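Local coordinates for beta-1,4-exocellulase (Thermobifida fusca, PDB 4B4H), which hydrolyses the beta-1,4 links of cellulose as a family 6 cellobiohydrolase, the chain here being its catalytic domain without the cellulose-binding module, at residues A227-T232 with D318-P323; N5-A10 with P74-V79; D136-L141 with D203-A208. One frame throughout, in Å; residues are numbered along the deposited sequence.

Interaction 1: A227-T232 with D318-P323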
ATOM      1  N   ALA A 227       2.247  -1.599   0.884  1.00  5.86           N
ATOM      2  CA  ALA A 227       3.625  -1.952   0.519  1.00  6.19           C
ATOM      3  C   ALA A 227       4.684  -0.938   0.976  1.00  6.41           C
ATOM      4  O   ALA A 227       5.838  -0.981   0.501  1.00  6.90           O
ATOM      5  CB  ALA A 227       3.742  -2.196  -0.984  1.00  6.08           C
ATOM      6  N   ASN A 228       4.311  -0.046   1.897  1.00  6.67           N
ATOM      7  CA  ASN A 228       5.241   0.992   2.365  1.00  6.53           C
ATOM      8  C   ASN A 228       5.659   0.746   3.817  1.00  6.53           C
ATOM      9  O   ASN A 228       5.535  -0.368   4.338  1.00  6.27           O
ATOM     10  CB  ASN A 228       4.650   2.418   2.167  1.00  6.82           C
ATOM     11  CG  ASN A 228       5.710   3.490   1.875  1.00  6.97           C
ATOM     12  OD1 ASN A 228       6.448   3.915   2.762  1.00  6.78           O
ATOM     13  ND2 ASN A 228       5.738   3.969   0.624  1.00  7.25           N
ATOM     14  N   TYR A 229       6.212   1.775   4.435  1.00  6.47           N
ATOM     15  CA  TYR A 229       6.960   1.576   5.682  1.00  6.50           C
ATOM     16  C   TYR A 229       6.655   2.636   6.749  1.00  6.54           C
ATOM     17  O   TYR A 229       7.280   2.638   7.807  1.00  6.22           O
ATOM     18  CB  TYR A 229       8.472   1.564   5.394  1.00  6.71           C
ATOM     19  CG  TYR A 229       8.947   0.506   4.409  1.00  6.59           C
ATOM     20  CD1 TYR A 229       9.004   0.765   3.026  1.00  6.72           C
ATOM     21  CD2 TYR A 229       9.377  -0.746   4.849  1.00  6.71           C
ATOM     22  CE1 TYR A 229       9.442  -0.199   2.125  1.00  6.84           C
ATOM     23  CE2 TYR A 229       9.811  -1.705   3.948  1.00  6.72           C
ATOM     24  CZ  TYR A 229       9.869  -1.419   2.586  1.00  6.90           C
ATOM     25  OH  TYR A 229      10.322  -2.389   1.723  1.00  6.79           O
ATOM     26  N   SER A 230       5.697   3.521   6.478  1.00  6.71           N
ATOM     27  CA  SER A 230       5.361   4.629   7.369  1.00  7.17           C
ATOM     28  C   SER A 230       4.758   4.074   8.651  1.00  7.27           C
ATOM     29  O   SER A 230       4.088   3.039   8.615  1.00  7.12           O
ATOM     30  CB  SER A 230       4.439   5.644   6.687  1.00  7.41           C
ATOM     31  OG  SER A 230       5.208   6.525   5.865  1.00  7.58           O
ATOM     32  N   ALA A 231       5.067   4.713   9.773  1.00  7.89           N
ATOM     33  CA  ALA A 231       4.682   4.223  11.089  1.00  8.06           C
ATOM     34  C   ALA A 231       3.180   4.361  11.317  1.00  8.34           C
ATOM     35  O   ALA A 231       2.602   5.377  10.940  1.00  8.30           O
ATOM     36  CB  ALA A 231       5.463   4.960  12.172  1.00  8.23           C
ATOM     37  N   THR A 232       2.559   3.343  11.935  1.00  8.62           N
ATOM     38  CA  THR A 232       1.143   3.417  12.324  1.00  9.04           C
ATOM     39  C   THR A 232       0.946   4.545  13.339  1.00  9.39           C
ATOM     40  O   THR A 232       0.179   5.486  13.084  1.00  9.03           O
ATOM     41  CB  THR A 232       0.639   2.094  12.917  1.00  9.23           C
ATOM     42  OG1 THR A 232       0.837   1.036  11.983  1.00  9.49           O
ATOM     43  CG2 THR A 232      -0.835   2.200  13.206  1.00  9.30           C
ATOM     44  N   ASP A 318      10.172   5.037  12.480  1.00  9.63           N
ATOM     45  CA  ASP A 318      10.443   5.031  11.044  1.00  9.32           C
ATOM     46  C   ASP A 318      11.798   5.694  10.852  1.00  9.47           C
ATOM     47  O   ASP A 318      11.901   6.929  10.963  1.00 10.17           O
ATOM     48  CB  ASP A 318       9.344   5.804  10.305  1.00  9.27           C
ATOM     49  CG  ASP A 318       9.500   5.784   8.784  1.00  8.94           C
ATOM     50  OD1 ASP A 318      10.568   5.399   8.246  1.00  9.26           O
ATOM     51  OD2 ASP A 318       8.519   6.181   8.124  1.00  8.32           O
ATOM     52  N   ARG A 319      12.822   4.883  10.580  1.00  9.38           N
ATOM     53  CA  ARG A 319      14.210   5.356  10.509  1.00  9.09           C
ATOM     54  C   ARG A 319      14.684   5.681   9.095  1.00  8.77           C
ATOM     55  O   ARG A 319      15.874   5.895   8.860  1.00  8.36           O
ATOM     56  CB  ARG A 319      15.166   4.346  11.143  1.00  9.59           C
ATOM     57  CG  ARG A 319      14.853   4.051  12.596  1.00 10.17           C
ATOM     58  CD  ARG A 319      16.030   3.343  13.251  1.00 10.80           C
ATOM     59  NE  ARG A 319      16.439   2.161  12.489  1.00 11.35           N
ATOM     60  CZ  ARG A 319      15.935   0.941  12.654  1.00 10.81           C
ATOM     61  NH1 ARG A 319      15.033   0.719  13.608  1.00 11.00           N
ATOM     62  NH2 ARG A 319      16.364  -0.071  11.912  1.00 11.32           N
ATOM     63  N   ARG A 320      13.767   5.750   8.146  1.00  8.70           N
ATOM     64  CA  ARG A 320      14.172   6.003   6.769  1.00  8.69           C
ATOM     65  C   ARG A 320      14.843   7.369   6.599  1.00  8.56           C
ATOM     66  O   ARG A 320      14.685   8.258   7.419  1.00  8.63           O
ATOM     67  CB  ARG A 320      12.970   5.907   5.861  1.00  8.45           C
ATOM     68  CG  ARG A 320      12.510   4.488   5.631  1.00  8.77           C
ATOM     69  CD  ARG A 320      11.305   4.484   4.719  1.00  8.82           C
ATOM     70  NE  ARG A 320      10.118   5.013   5.381  1.00  9.04           N
ATOM     71  CZ  ARG A 320       8.959   5.237   4.769  1.00  9.01           C
ATOM     72  NH1 ARG A 320       8.835   5.030   3.456  1.00  8.72           N
ATOM     73  NH2 ARG A 320       7.923   5.691   5.465  1.00  9.02           N
ATOM     74  N   ILE A 321      15.568   7.541   5.497  1.00  8.26           N
ATOM     75  CA  ILE A 321      16.214   8.835   5.242  1.00  8.41           C
ATOM     76  C   ILE A 321      15.159   9.878   4.867  1.00  8.11           C
ATOM     77  O   ILE A 321      15.254  11.042   5.253  1.00  8.60           O
ATOM     78  CB  ILE A 321      17.328   8.739   4.164  1.00  8.44           C
ATOM     79  CG1 ILE A 321      18.428   7.769   4.640  1.00  8.61           C
ATOM     80  CG2 ILE A 321      17.916  10.116   3.850  1.00  8.65           C
ATOM     81  CD1 ILE A 321      19.486   7.416   3.611  1.00  8.68           C
ATOM     82  N   HIS A 322      14.140   9.434   4.136  1.00  7.79           N
ATOM     83  CA  HIS A 322      13.114  10.300   3.586  1.00  7.72           C
ATOM     84  C   HIS A 322      11.883   9.470   3.363  1.00  7.62           C
ATOM     85  O   HIS A 322      12.011   8.307   2.990  1.00  7.19           O
ATOM     86  CB  HIS A 322      13.584  10.823   2.242  1.00  7.62           C
ATOM     87  CG  HIS A 322      12.714  11.900   1.672  1.00  7.59           C
ATOM     88  ND1 HIS A 322      11.636  11.640   0.917  1.00  7.42           N
ATOM     89  CD2 HIS A 322      12.814  13.290   1.749  1.00  7.51           C
ATOM     90  CE1 HIS A 322      11.059  12.792   0.547  1.00  7.93           C
ATOM     91  NE2 HIS A 322      11.781  13.800   1.044  1.00  7.58           N
ATOM     92  N   PRO A 323      10.676  10.040   3.583  1.00  8.08           N
ATOM     93  CA  PRO A 323       9.468   9.208   3.417  1.00  8.26           C
ATOM     94  C   PRO A 323       9.189   8.733   1.983  1.00  8.41           C
ATOM     95  O   PRO A 323       8.430   7.791   1.800  1.00  8.54           O
ATOM     96  CB  PRO A 323       8.333  10.093   3.966  1.00  8.42           C
ATOM     97  CG  PRO A 323       8.856  11.480   3.929  1.00  8.50           C
ATOM     98  CD  PRO A 323      10.353  11.401   4.055  1.00  8.11           C
TER
HETATM   99  O   HOH W   1       7.376   5.908   0.164  1.00  9.15           O
HETATM  100  O   HOH W   2       6.353   7.178   9.446  1.00 10.43           O

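Interaction 2: N5-A10 with P74-V79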
ATOM      1  N   ASN A   5     -17.986  -4.183   8.068  1.00 11.84           N
ATOM      2  CA  ASN A   5     -16.552  -4.372   8.134  1.00 10.31           C
ATOM      3  C   ASN A   5     -16.273  -5.798   7.706  1.00  9.52           C
ATOM      4  O   ASN A   5     -16.591  -6.738   8.424  1.00  9.52           O
ATOM      5  CB  ASN A   5     -16.057  -4.145   9.564  1.00 10.20           C
ATOM      6  CG  ASN A   5     -14.550  -4.256   9.692  1.00  9.74           C
ATOM      7  OD1 ASN A   5     -13.858  -4.728   8.773  1.00  9.70           O
ATOM      8  ND2 ASN A   5     -14.033  -3.838  10.839  1.00  9.53           N
ATOM      9  N   PRO A   6     -15.710  -5.979   6.506  1.00  8.79           N
ATOM     10  CA  PRO A   6     -15.573  -7.359   6.038  1.00  8.47           C
ATOM     11  C   PRO A   6     -14.610  -8.204   6.869  1.00  8.51           C
ATOM     12  O   PRO A   6     -14.660  -9.428   6.799  1.00  8.17           O
ATOM     13  CB  PRO A   6     -15.048  -7.206   4.604  1.00  8.52           C
ATOM     14  CG  PRO A   6     -14.515  -5.800   4.522  1.00  8.44           C
ATOM     15  CD  PRO A   6     -15.346  -4.998   5.466  1.00  8.65           C
ATOM     16  N   PHE A   7     -13.735  -7.554   7.632  1.00  8.90           N
ATOM     17  CA  PHE A   7     -12.787  -8.238   8.507  1.00  9.36           C
ATOM     18  C   PHE A   7     -13.404  -8.664   9.841  1.00  9.98           C
ATOM     19  O   PHE A   7     -12.858  -9.521  10.539  1.00 10.58           O
ATOM     20  CB  PHE A   7     -11.556  -7.346   8.732  1.00  9.32           C
ATOM     21  CG  PHE A   7     -10.786  -7.082   7.477  1.00  9.17           C
ATOM     22  CD1 PHE A   7      -9.798  -7.969   7.042  1.00  9.11           C
ATOM     23  CD2 PHE A   7     -11.058  -5.949   6.711  1.00  8.81           C
ATOM     24  CE1 PHE A   7      -9.090  -7.720   5.868  1.00  9.17           C
ATOM     25  CE2 PHE A   7     -10.361  -5.705   5.533  1.00  8.72           C
ATOM     26  CZ  PHE A   7      -9.377  -6.588   5.116  1.00  8.96           C
ATOM     27  N   GLU A   8     -14.548  -8.075  10.174  1.00 10.66           N
ATOM     28  CA  GLU A   8     -15.223  -8.343  11.445  1.00 10.75           C
ATOM     29  C   GLU A   8     -15.870  -9.740  11.440  1.00 11.19           C
ATOM     30  O   GLU A   8     -16.614 -10.080  10.516  1.00 10.75           O
ATOM     31  CB  GLU A   8     -16.243  -7.248  11.725  1.00 11.25           C
ATOM     32  CG  GLU A   8     -17.029  -7.410  13.008  1.00 11.88           C
ATOM     33  CD  GLU A   8     -17.828  -6.168  13.350  1.00 12.51           C
ATOM     34  OE1 GLU A   8     -18.296  -5.471  12.431  1.00 13.65           O
ATOM     35  OE2 GLU A   8     -17.999  -5.893  14.550  1.00 12.13           O
ATOM     36  N   GLY A   9     -15.545 -10.545  12.454  1.00 11.34           N
ATOM     37  CA  GLY A   9     -16.085 -11.903  12.589  1.00 11.76           C
ATOM     38  C   GLY A   9     -15.762 -12.851  11.446  1.00 11.86           C
ATOM     39  O   GLY A   9     -16.546 -13.749  11.129  1.00 12.33           O
ATOM     40  N   ALA A  10     -14.615 -12.639  10.814  1.00 11.62           N
ATOM     41  CA  ALA A  10     -14.180 -13.455   9.697  1.00 11.52           C
ATOM     42  C   ALA A  10     -12.815 -14.073   9.968  1.00 11.39           C
ATOM     43  O   ALA A  10     -11.965 -13.450  10.600  1.00 11.78           O
ATOM     44  CB  ALA A  10     -14.130 -12.610   8.431  1.00 11.40           C
ATOM     45  N   PRO A  74     -17.736 -17.038   7.836  1.00 12.68           N
ATOM     46  CA  PRO A  74     -17.150 -15.928   7.067  1.00 12.07           C
ATOM     47  C   PRO A  74     -15.616 -15.963   6.983  1.00 11.53           C
ATOM     48  O   PRO A  74     -14.954 -16.231   7.975  1.00 12.46           O
ATOM     49  CB  PRO A  74     -17.639 -14.684   7.815  1.00 12.20           C
ATOM     50  CG  PRO A  74     -18.927 -15.116   8.455  1.00 12.39           C
ATOM     51  CD  PRO A  74     -18.695 -16.548   8.851  1.00 12.73           C
ATOM     52  N   LEU A  75     -15.073 -15.717   5.789  1.00 10.48           N
ATOM     53  CA  LEU A  75     -13.630 -15.620   5.567  1.00  9.65           C
ATOM     54  C   LEU A  75     -13.341 -14.504   4.568  1.00  9.43           C
ATOM     55  O   LEU A  75     -14.154 -14.253   3.676  1.00  9.22           O
ATOM     56  CB  LEU A  75     -13.038 -16.959   5.082  1.00  9.58           C
ATOM     57  CG  LEU A  75     -11.503 -16.990   4.907  1.00  9.45           C
ATOM     58  CD1 LEU A  75     -10.882 -18.303   5.370  1.00  9.86           C
ATOM     59  CD2 LEU A  75     -11.110 -16.699   3.461  1.00  9.43           C
ATOM     60  N   THR A  76     -12.157 -13.896   4.708  1.00  8.86           N
ATOM     61  CA  THR A  76     -11.780 -12.687   4.005  1.00  8.55           C
ATOM     62  C   THR A  76     -10.428 -12.868   3.326  1.00  7.86           C
ATOM     63  O   THR A  76      -9.425 -13.208   3.968  1.00  7.78           O
ATOM     64  CB  THR A  76     -11.777 -11.508   4.990  1.00  8.62           C
ATOM     65  OG1 THR A  76     -13.085 -11.397   5.546  1.00  8.91           O
ATOM     66  CG2 THR A  76     -11.416 -10.192   4.303  1.00  8.98           C
ATOM     67  N   ILE A  77     -10.437 -12.670   2.008  1.00  7.51           N
ATOM     68  CA  ILE A  77      -9.238 -12.712   1.154  1.00  7.27           C
ATOM     69  C   ILE A  77      -9.030 -11.335   0.527  1.00  7.06           C
ATOM     70  O   ILE A  77      -9.976 -10.706   0.042  1.00  7.09           O
ATOM     71  CB  ILE A  77      -9.314 -13.794   0.035  1.00  7.18           C
ATOM     72  CG1 ILE A  77      -8.010 -13.839  -0.781  1.00  7.17           C
ATOM     73  CG2 ILE A  77     -10.507 -13.548  -0.892  1.00  7.14           C
ATOM     74  CD1 ILE A  77      -7.890 -14.988  -1.765  1.00  7.23           C
ATOM     75  N   GLN A  78      -7.793 -10.908   0.514  1.00  7.08           N
ATOM     76  CA  GLN A  78      -7.498  -9.619  -0.033  1.00  7.05           C
ATOM     77  C   GLN A  78      -6.855  -9.785  -1.421  1.00  6.94           C
ATOM     78  O   GLN A  78      -6.066 -10.542  -1.578  1.00  7.08           O
ATOM     79  CB  GLN A  78      -6.552  -8.849   0.899  1.00 20.00           C
ATOM     80  CG  GLN A  78      -7.037  -8.604   2.305  1.00 20.00           C
ATOM     81  CD  GLN A  78      -5.913  -8.218   3.207  1.00 20.00           C
ATOM     82  OE1 GLN A  78      -5.317  -9.017   3.824  1.00 20.00           O
ATOM     83  NE2 GLN A  78      -5.647  -6.976   3.255  1.00 20.00           N
ATOM     84  N   VAL A  79      -7.354  -9.062  -2.381  1.00  6.37           N
ATOM     85  CA  VAL A  79      -6.871  -9.139  -3.756  1.00  6.26           C
ATOM     86  C   VAL A  79      -6.426  -7.736  -4.172  1.00  6.00           C
ATOM     87  O   VAL A  79      -7.205  -6.796  -4.077  1.00  6.15           O
ATOM     88  CB  VAL A  79      -7.994  -9.635  -4.712  1.00  6.25           C
ATOM     89  CG1 VAL A  79      -7.570  -9.482  -6.166  1.00  6.50           C
ATOM     90  CG2 VAL A  79      -8.377 -11.093  -4.458  1.00  6.49           C
TER
HETATM   91  O   HOH W   3     -15.816 -16.836  10.687  1.00 18.91           O

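Interaction 3: D136-L141 with D203-A208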
ATOM      1  N   ASP A 136      -0.219   3.460  -5.906  1.00  6.93           N
ATOM      2  CA  ASP A 136       0.691   4.358  -6.634  1.00  6.66           C
ATOM      3  C   ASP A 136       0.006   4.954  -7.879  1.00  6.50           C
ATOM      4  O   ASP A 136       0.634   5.032  -8.954  1.00  6.38           O
ATOM      5  CB  ASP A 136       1.984   3.628  -7.034  1.00  7.22           C
ATOM      6  CG  ASP A 136       3.032   4.568  -7.588  1.00  7.27           C
ATOM      7  OD1 ASP A 136       3.028   5.757  -7.221  1.00  7.45           O
ATOM      8  OD2 ASP A 136       3.858   4.135  -8.412  1.00  7.28           O
ATOM      9  N   SER A 137      -1.252   5.371  -7.747  1.00  6.16           N
ATOM     10  CA  SER A 137      -2.021   5.904  -8.880  1.00  6.06           C
ATOM     11  C   SER A 137      -2.449   7.351  -8.661  1.00  6.20           C
ATOM     12  O   SER A 137      -1.649   8.268  -8.819  1.00  6.39           O
ATOM     13  CB  SER A 137      -3.226   5.004  -9.223  1.00  5.86           C
ATOM     14  OG  SER A 137      -4.134   4.874  -8.137  1.00  5.82           O
ATOM     15  N   LEU A 138      -3.697   7.542  -8.242  1.00  6.58           N
ATOM     16  CA  LEU A 138      -4.322   8.860  -8.187  1.00  6.66           C
ATOM     17  C   LEU A 138      -3.510  10.000  -7.560  1.00  7.06           C
ATOM     18  O   LEU A 138      -3.561  11.129  -8.061  1.00  6.82           O
ATOM     19  CB  LEU A 138      -5.698   8.758  -7.506  1.00  6.68           C
ATOM     20  CG  LEU A 138      -6.728   7.910  -8.263  1.00  6.62           C
ATOM     21  CD1 LEU A 138      -8.026   7.806  -7.490  1.00  6.66           C
ATOM     22  CD2 LEU A 138      -6.971   8.411  -9.685  1.00  6.77           C
ATOM     23  N   PRO A 139      -2.790   9.745  -6.438  1.00  7.29           N
ATOM     24  CA  PRO A 139      -2.092  10.900  -5.835  1.00  7.77           C
ATOM     25  C   PRO A 139      -0.931  11.452  -6.686  1.00  8.12           C
ATOM     26  O   PRO A 139      -0.509  12.592  -6.484  1.00  7.78           O
ATOM     27  CB  PRO A 139      -1.613  10.351  -4.473  1.00  7.82           C
ATOM     28  CG  PRO A 139      -2.574   9.217  -4.180  1.00  7.74           C
ATOM     29  CD  PRO A 139      -2.797   8.582  -5.526  1.00  7.55           C
ATOM     30  N   ASN A 140      -0.459  10.673  -7.659  1.00  8.72           N
ATOM     31  CA  ASN A 140       0.530  11.181  -8.621  1.00  9.63           C
ATOM     32  C   ASN A 140      -0.023  12.366  -9.418  1.00 10.17           C
ATOM     33  O   ASN A 140       0.726  13.277  -9.777  1.00 10.30           O
ATOM     34  CB  ASN A 140       0.985  10.093  -9.587  1.00  9.77           C
ATOM     35  CG  ASN A 140       1.876   9.064  -8.925  1.00  9.95           C
ATOM     36  OD1 ASN A 140       3.021   9.337  -8.579  1.00 10.49           O
ATOM     37  ND2 ASN A 140       1.358   7.860  -8.771  1.00 10.02           N
ATOM     38  N   LEU A 141      -1.330  12.353  -9.682  1.00 10.47           N
ATOM     39  CA  LEU A 141      -1.982  13.416 -10.451  1.00 11.25           C
ATOM     40  C   LEU A 141      -2.188  14.699  -9.654  1.00 11.92           C
ATOM     41  O   LEU A 141      -2.601  15.715 -10.214  1.00 12.34           O
ATOM     42  CB  LEU A 141      -3.293  12.928 -11.075  1.00 11.34           C
ATOM     43  CG  LEU A 141      -3.180  11.592 -11.809  1.00 11.55           C
ATOM     44  CD1 LEU A 141      -4.533  11.183 -12.356  1.00 11.23           C
ATOM     45  CD2 LEU A 141      -2.150  11.618 -12.925  1.00 12.00           C
ATOM     46  N   ASP A 203     -10.181  15.419  -3.362  1.00 10.97           N
ATOM     47  CA  ASP A 203     -10.949  15.802  -4.541  1.00 11.31           C
ATOM     48  C   ASP A 203     -10.813  14.778  -5.659  1.00 10.68           C
ATOM     49  O   ASP A 203     -11.825  14.401  -6.267  1.00 10.58           O
ATOM     50  CB  ASP A 203     -10.535  17.188  -5.040  1.00 12.41           C
ATOM     51  CG  ASP A 203     -10.962  18.297  -4.099  1.00 12.77           C
ATOM     52  OD1 ASP A 203     -11.842  18.056  -3.241  1.00 13.69           O
ATOM     53  OD2 ASP A 203     -10.432  19.425  -4.223  1.00 13.57           O
ATOM     54  N   ILE A 204      -9.579  14.326  -5.897  1.00 10.72           N
ATOM     55  CA  ILE A 204      -9.298  13.341  -6.939  1.00 10.11           C
ATOM     56  C   ILE A 204      -9.859  11.948  -6.622  1.00  9.77           C
ATOM     57  O   ILE A 204     -10.317  11.254  -7.522  1.00  9.50           O
ATOM     58  CB  ILE A 204      -7.798  13.278  -7.353  1.00 10.29           C
ATOM     59  CG1 ILE A 204      -7.682  12.675  -8.758  1.00 10.49           C
ATOM     60  CG2 ILE A 204      -6.942  12.507  -6.356  1.00 10.56           C
ATOM     61  CD1 ILE A 204      -6.362  12.895  -9.447  1.00 10.80           C
ATOM     62  N   PHE A 205      -9.848  11.560  -5.348  1.00  9.36           N
ATOM     63  CA  PHE A 205     -10.499  10.301  -4.960  1.00  9.48           C
ATOM     64  C   PHE A 205     -11.983  10.330  -5.329  1.00  9.54           C
ATOM     65  O   PHE A 205     -12.535   9.346  -5.845  1.00  9.00           O
ATOM     66  CB  PHE A 205     -10.336  10.040  -3.460  1.00  9.48           C
ATOM     67  CG  PHE A 205      -8.908   9.840  -3.017  1.00  9.39           C
ATOM     68  CD1 PHE A 205      -7.950   9.315  -3.885  1.00  9.49           C
ATOM     69  CD2 PHE A 205      -8.532  10.143  -1.712  1.00  9.28           C
ATOM     70  CE1 PHE A 205      -6.643   9.132  -3.461  1.00  9.31           C
ATOM     71  CE2 PHE A 205      -7.226   9.956  -1.278  1.00  9.68           C
ATOM     72  CZ  PHE A 205      -6.281   9.449  -2.158  1.00  9.30           C
ATOM     73  N   TYR A 206     -12.599  11.487  -5.092  1.00  9.71           N
ATOM     74  CA  TYR A 206     -14.024  11.693  -5.326  1.00 10.24           C
ATOM     75  C   TYR A 206     -14.308  11.698  -6.819  1.00 10.19           C
ATOM     76  O   TYR A 206     -15.253  11.066  -7.271  1.00 10.42           O
ATOM     77  CB  TYR A 206     -14.490  12.998  -4.669  1.00 11.16           C
ATOM     78  CG  TYR A 206     -15.996  13.206  -4.712  1.00 11.75           C
ATOM     79  CD1 TYR A 206     -16.839  12.626  -3.745  1.00 11.98           C
ATOM     80  CD2 TYR A 206     -16.578  13.972  -5.716  1.00 12.25           C
ATOM     81  CE1 TYR A 206     -18.214  12.804  -3.795  1.00 12.64           C
ATOM     82  CE2 TYR A 206     -17.951  14.162  -5.767  1.00 12.53           C
ATOM     83  CZ  TYR A 206     -18.759  13.581  -4.809  1.00 12.89           C
ATOM     84  OH  TYR A 206     -20.114  13.774  -4.873  1.00 13.54           O
ATOM     85  N   GLU A 207     -13.460  12.382  -7.582  1.00 10.13           N
ATOM     86  CA  GLU A 207     -13.542  12.371  -9.042  1.00 10.33           C
ATOM     87  C   GLU A 207     -13.562  10.928  -9.563  1.00  9.90           C
ATOM     88  O   GLU A 207     -14.457  10.572 -10.333  1.00 10.05           O
ATOM     89  CB  GLU A 207     -12.391  13.174  -9.665  1.00 10.98           C
ATOM     90  CG  GLU A 207     -12.432  13.291 -11.187  1.00 11.95           C
ATOM     91  CD  GLU A 207     -11.235  14.042 -11.764  1.00 12.87           C
ATOM     92  OE1 GLU A 207     -10.309  14.383 -11.006  1.00 14.24           O
ATOM     93  OE2 GLU A 207     -11.218  14.286 -12.991  1.00 14.27           O
ATOM     94  N   ALA A 208     -12.599  10.117  -9.114  1.00  9.40           N
ATOM     95  CA  ALA A 208     -12.457   8.711  -9.566  1.00  8.95           C
ATOM     96  C   ALA A 208     -13.682   7.871  -9.231  1.00  8.76           C
ATOM     97  O   ALA A 208     -14.175   7.103 -10.054  1.00  8.51           O
ATOM     98  CB  ALA A 208     -11.209   8.068  -8.966  1.00  9.05           C
TER

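Interaction 1: A227-T232 with D318-P323
Ala-231 and Asp-318 bring the two loops closest, their CA atoms 5.8 Å apart, and neither 227-232 nor 318-323 forms a regular helix or strand. Arg-320 carries the contact. The bend at chi3 (-71°) sets NE on the Asp-318 side, and the guanidinium grips that carboxylate side-on: NE meets the syn lone pair of Asp-318 OD1, while NH2 forms the salt bridge to Asp-318 OD2 at 2.8 Å. Asp-318 OD1 also accepts from Arg-320 N, closing an Asx turn, which helps hold the charged pair in place. From there NH2 of Arg-320 gives a weak bond to Ser-230 OG (2.9 Å), at the guanidinium edge, and NH1 of Arg-320 gives another weak one to Asn-228 OD1 (2.7 Å). The planes of the Asn-228 amide and the guanidinium stand 64° apart, and Asn-228 OD1 also accepts from Tyr-229 N. One guanidinium face carries Tyr-229 CB over its centre, 3.7 Å above the plane; the opposite face has Pro-323 CA, offset toward the rim. Two waters complete the seam: one joins Asn-228 ND2 to Pro-323 O, the other Ala-231 N to Asp-318 OD2. Asn-228 is a predicted substrate-binding residue, and the next two side chains also bond residues of the predicted site: Tyr-229 OH bonds to Asp-359, the predicted proton acceptor, and Ser-230 OG to His-188, also predicted to bind substrate. In the fold, 227-232 follows strand 221-224 of the central sheet, whereas 318-323 comes after helix 308-315, and Arg-316, just after that helix, bonds the carbonyls of Asp-318 and Arg-320.

Interaction 2: N5-A10 with P74-V79
Thr-76 reaches from strand 75-81 into the turns of 5-10, starting at CB, which lies 4.0 Å from Pro-6 O. OG1 sits anti to the carbonyl carbon (chi1 -59°) and donates to Pro-6 O over 2.8 Å, coming from above the carbonyl plane, 44° out of it. The same OG1 touches Ala-10 CB at 3.3 Å. The other branch, CG2, lies over one face of the Phe-7 ring in a CH-pi contact, 4.1 Å from the centroid. The strand belongs to the largely parallel sheet of the family 6 catalytic domain, a distorted alpha/beta barrel, and 5-10 leads into strand 11-12, which pairs parallel with it; a type I turn from Asn-5 to Glu-8 and a type II turn from Phe-7 to Ala-10 fold this approach. An alanine in place of Thr-76 would probably leave Pro-6 O without this donor, though Arg-128 also bonds it, and open a gap over the Phe-7 face. Gln-78 CD comes to the edge of that ring at CE1, its amide plane perpendicular to the ring. Ala-10 CA makes a CA-H...O contact with Pro-74 O (3.4 Å), and a water bridges Pro-74 O to Gly-9 O.

Interaction 3: D136-L141 with D203-A208
Leu-138 turns CG anti to its carbonyl carbon (chi1 -64°), the branch point whose CD1 meets Ala-208 and Phe-205, and Ile-204 sets CG1 anti to its backbone N (chi1 -158°), on the branch whose CD1 meets Leu-138 O and Leu-141. This is apolar packing of the loop leading into helix 140-143 against helix 198-209, in the distorted alpha/beta barrel of the family 6 catalytic domain. Leu-138 CD1 reaches Ala-208 CB at 3.5 Å and lies in the plane of the Phe-205 ring at its edge, 3.9 Å from CD1 of that ring. Pro-139 CG also meets the edge of Phe-205, at CE1, the two side chains crossing at about a right angle. Pro-139 in turn touches Trp-191, a predicted substrate-binding residue on helix 189-192, while Phe-205 packs on Leu-273 of helix 262-276. Asp-136, the predicted proton donor, lies in this loop after strand 127-133. A type I turn runs from Ser-137 to Asn-140, and Asn-140 ND2 bonds both Asp-136 OD1 and Ser-137 O, so Asn-140 links Asp-136 to the turn that packs on the helix. Ile-204 CD1 sits 3.6 Å from Leu-138 O and, tighter than usual for two carbons, 3.5 Å from Leu-141 CB.

How the interactions relate
All three contacts are largely buried, but their chemistry differs. Interaction 1 is polar, a charged pair inside 318-323 that reaches the other loop by weak bonds and waters, whereas interaction 3 meets across its segments through carbon contacts, with the side-chain bonds of Asn-140 shaping its loop. Interaction 2 mixes a hydroxyl bond with ring packing, and Gly-9 at its margin is exposed. Interactions 1 and 3 approach the predicted active site from different loops, one holding a predicted substrate-binding residue and the other the proton donor; His-188 bonds the first and lies about 8 Å from Pro-139 of the second, between side chains. Interaction 2 holds the N-terminal run to a sheet strand, its centre about 27 Å from that of interaction 1.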